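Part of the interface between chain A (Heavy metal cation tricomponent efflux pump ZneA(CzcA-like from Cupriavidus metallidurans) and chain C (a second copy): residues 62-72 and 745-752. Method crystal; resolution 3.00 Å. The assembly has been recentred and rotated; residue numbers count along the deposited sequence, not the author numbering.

Chain A (62-72) EQQITIPLERE
Chain C (745-752) VFVEDRSY

Chain A contributes a helix, residues 62-71, that begins earlier in the chain. Within the stretch, residues 62-66 make a wider pi-type turn, in which Ile67(A) N bonds Glu62(A) O at 3.0 Å. It is kinked where the N atoms of Gln64(A) and Pro68(A) lack a bond to the preceding turn; proline has no N-H to give. Regular turns follow, with Arg71(A) N to Ile67(A) O at 2.9 Å. Chain C forms a beta hairpin. Strands 745-747 and 750-752 are joined by a type II' turn from Val747(C) to Arg750(C), with Glu748(C) at phi/psi 58/-125 and Asp749(C) at -94/7. Val747(C) N to Arg750(C) O and Arg750(C) N to Val747(C) O, both 2.9 Å, close it. The helix and strand 745-747 cross at 78°, their axes 10.1 Å apart at closest approach. In register, Gln63(A) CA lies 6.4 Å from Asp749(C) CA.

One hydrogen bond links the stretches. Gln63(A), extended with chi1 and chi2 both t, sends NE2 to Glu748(C) O at 2.8 Å, with an angle of 161°. The amide suits this place because it can donate to a turn carbonyl while its OE1 is bonded elsewhere in the structure. The CA-to-CB bond of Glu748(C) points away from the helix.

The remaining contacts are mainly packing, and 352 Å² is buried in all. Phe746(C), chi1 m, points toward the helix and has the largest covered area. Gln64(A), m then t, lays CG over one face of its ring. Ile67(A), m then t, faces the turn; its CD1 is 3.8 Å from Asp749(C) CB, and its CG2 is 3.8 Å from Asp749(C) O. Its branched aliphatic side chain fits against this backbone. Arg71(A), all t and poorly ordered, brings NH1 to 3.9 Å from Ser751(C) OG, too far for a hydrogen bond.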

# COMPACT_ATOMS: atom_id res chain seq x y z
N GLU A 62 -32.64 -5.29 9.22
CA GLU A 62 -32.48 -4.45 8.04
C GLU A 62 -32.47 -2.96 8.38
O GLU A 62 -31.63 -2.22 7.87
CB GLU A 62 -33.59 -4.71 7.03
CG GLU A 62 -33.56 -3.77 5.83
CD GLU A 62 -34.95 -3.44 5.32
OE1 GLU A 62 -35.06 -3.03 4.14
OE2 GLU A 62 -35.92 -3.57 6.09
N GLN A 63 -33.39 -2.53 9.25
CA GLN A 63 -33.56 -1.11 9.55
C GLN A 63 -32.47 -0.55 10.46
O GLN A 63 -32.12 0.63 10.38
CB GLN A 63 -34.94 -0.84 10.17
CG GLN A 63 -35.27 0.65 10.33
CD GLN A 63 -36.53 0.90 11.15
OE1 GLN A 63 -36.72 0.30 12.20
NE2 GLN A 63 -37.39 1.80 10.67
N GLN A 64 -31.94 -1.40 11.33
CA GLN A 64 -30.98 -0.95 12.33
C GLN A 64 -29.53 -1.32 12.03
O GLN A 64 -28.62 -0.89 12.75
CB GLN A 64 -31.37 -1.44 13.73
CG GLN A 64 -32.62 -0.77 14.28
CD GLN A 64 -32.92 -1.16 15.71
OE1 GLN A 64 -32.59 -0.43 16.64
NE2 GLN A 64 -33.55 -2.31 15.89
N ILE A 65 -29.29 -2.10 10.98
CA ILE A 65 -27.91 -2.37 10.57
C ILE A 65 -27.65 -2.20 9.06
O ILE A 65 -26.77 -1.45 8.67
CB ILE A 65 -27.39 -3.75 11.03
CG1 ILE A 65 -27.53 -3.92 12.55
CG2 ILE A 65 -25.93 -3.89 10.66
CD1 ILE A 65 -28.72 -4.75 12.98
N THR A 66 -28.40 -2.91 8.23
CA THR A 66 -28.17 -2.86 6.79
C THR A 66 -28.35 -1.45 6.25
O THR A 66 -27.65 -1.03 5.33
CB THR A 66 -29.05 -3.88 6.02
OG1 THR A 66 -28.75 -5.21 6.47
CG2 THR A 66 -28.80 -3.82 4.52
N ILE A 67 -29.28 -0.70 6.83
CA ILE A 67 -29.50 0.69 6.43
C ILE A 67 -28.37 1.63 6.90
O ILE A 67 -27.87 2.44 6.10
CB ILE A 67 -30.90 1.23 6.84
CG1 ILE A 67 -32.00 0.41 6.16
CG2 ILE A 67 -31.03 2.71 6.49
CD1 ILE A 67 -33.40 0.84 6.54
N PRO A 68 -27.95 1.52 8.18
CA PRO A 68 -26.74 2.26 8.59
C PRO A 68 -25.48 1.90 7.79
O PRO A 68 -24.75 2.80 7.40
CB PRO A 68 -26.57 1.85 10.05
CG PRO A 68 -27.95 1.62 10.52
CD PRO A 68 -28.67 1.00 9.35
N LEU A 69 -25.23 0.61 7.57
CA LEU A 69 -24.04 0.20 6.82
C LEU A 69 -24.08 0.68 5.38
O LEU A 69 -23.12 1.30 4.92
CB LEU A 69 -23.86 -1.31 6.86
CG LEU A 69 -23.53 -1.90 8.23
CD1 LEU A 69 -23.31 -3.40 8.14
CD2 LEU A 69 -22.31 -1.21 8.84
N GLU A 70 -25.17 0.40 4.67
CA GLU A 70 -25.30 0.85 3.28
C GLU A 70 -25.23 2.36 3.18
O GLU A 70 -24.74 2.91 2.20
CB GLU A 70 -26.60 0.34 2.64
CG GLU A 70 -26.62 -1.15 2.32
CD GLU A 70 -27.47 -1.49 1.10
OE1 GLU A 70 -27.73 -0.58 0.28
OE2 GLU A 70 -27.88 -2.66 0.96
N ARG A 71 -25.73 3.04 4.21
CA ARG A 71 -25.63 4.50 4.28
C ARG A 71 -24.16 4.91 4.35
O ARG A 71 -23.76 5.90 3.74
CB ARG A 71 -26.37 5.02 5.51
CG ARG A 71 -26.40 6.54 5.64
CD ARG A 71 -27.22 6.95 6.86
NE ARG A 71 -27.50 8.39 6.89
CZ ARG A 71 -28.19 8.99 7.85
NH1 ARG A 71 -28.67 8.29 8.86
NH2 ARG A 71 -28.40 10.30 7.79
N GLU A 72 -23.38 4.13 5.09
CA GLU A 72 -21.99 4.50 5.37
C GLU A 72 -20.98 3.83 4.44
O GLU A 72 -19.77 3.92 4.68
CB GLU A 72 -21.64 4.19 6.83
CG GLU A 72 -22.46 4.98 7.84
CD GLU A 72 -21.96 4.81 9.26
OE1 GLU A 72 -20.73 4.75 9.46
OE2 GLU A 72 -22.80 4.72 10.18
N VAL C 745 -34.97 7.67 17.56
CA VAL C 745 -36.17 7.07 17.00
C VAL C 745 -36.01 6.83 15.50
O VAL C 745 -35.48 7.69 14.79
CB VAL C 745 -37.39 7.98 17.26
CG1 VAL C 745 -37.05 9.40 16.92
CG2 VAL C 745 -38.60 7.52 16.47
N PHE C 746 -36.45 5.67 15.02
CA PHE C 746 -36.35 5.33 13.60
C PHE C 746 -37.69 5.42 12.89
O PHE C 746 -38.71 5.00 13.41
CB PHE C 746 -35.81 3.91 13.44
CG PHE C 746 -34.40 3.73 13.91
CD1 PHE C 746 -33.34 3.79 13.02
CD2 PHE C 746 -34.13 3.47 15.25
CE1 PHE C 746 -32.04 3.62 13.45
CE2 PHE C 746 -32.83 3.30 15.68
CZ PHE C 746 -31.78 3.37 14.79
N VAL C 747 -37.68 5.99 11.68
CA VAL C 747 -38.86 6.02 10.83
C VAL C 747 -38.46 5.68 9.40
O VAL C 747 -37.79 6.47 8.73
CB VAL C 747 -39.56 7.40 10.85
CG1 VAL C 747 -40.67 7.45 9.81
CG2 VAL C 747 -40.11 7.70 12.22
N GLU C 748 -38.87 4.50 8.94
CA GLU C 748 -38.42 3.94 7.66
C GLU C 748 -36.90 3.80 7.60
O GLU C 748 -36.29 3.17 8.46
CB GLU C 748 -38.93 4.77 6.48
CG GLU C 748 -40.44 4.92 6.43
CD GLU C 748 -41.17 3.62 6.10
OE1 GLU C 748 -42.42 3.65 6.03
OE2 GLU C 748 -40.51 2.57 5.91
N ASP C 749 -36.29 4.38 6.57
CA ASP C 749 -34.84 4.36 6.46
C ASP C 749 -34.24 5.62 7.07
O ASP C 749 -33.04 5.86 6.98
CB ASP C 749 -34.41 4.20 5.00
CG ASP C 749 -35.10 5.18 4.06
OD1 ASP C 749 -35.75 6.13 4.53
OD2 ASP C 749 -34.97 5.00 2.83
N ARG C 750 -35.09 6.42 7.70
CA ARG C 750 -34.66 7.67 8.32
C ARG C 750 -34.56 7.52 9.84
O ARG C 750 -35.13 6.60 10.42
CB ARG C 750 -35.62 8.80 7.97
CG ARG C 750 -35.95 8.90 6.49
CD ARG C 750 -37.38 8.48 6.23
NE ARG C 750 -38.33 9.38 6.87
CZ ARG C 750 -39.65 9.25 6.81
NH1 ARG C 750 -40.19 8.23 6.15
NH2 ARG C 750 -40.44 10.12 7.42
N SER C 751 -33.84 8.43 10.48
CA SER C 751 -33.68 8.40 11.92
C SER C 751 -33.56 9.81 12.51
O SER C 751 -33.07 10.73 11.86
CB SER C 751 -32.49 7.53 12.31
OG SER C 751 -31.31 7.98 11.67
N TYR C 752 -34.02 9.97 13.75
CA TYR C 752 -34.08 11.28 14.39
C TYR C 752 -33.68 11.14 15.86
O TYR C 752 -33.89 10.10 16.47
CB TYR C 752 -35.50 11.87 14.29
CG TYR C 752 -36.13 11.74 12.92
CD1 TYR C 752 -36.87 10.61 12.58
CD2 TYR C 752 -35.99 12.74 11.97
CE1 TYR C 752 -37.44 10.47 11.33
CE2 TYR C 752 -36.57 12.61 10.71
CZ TYR C 752 -37.29 11.48 10.39
OH TYR C 752 -37.86 11.34 9.15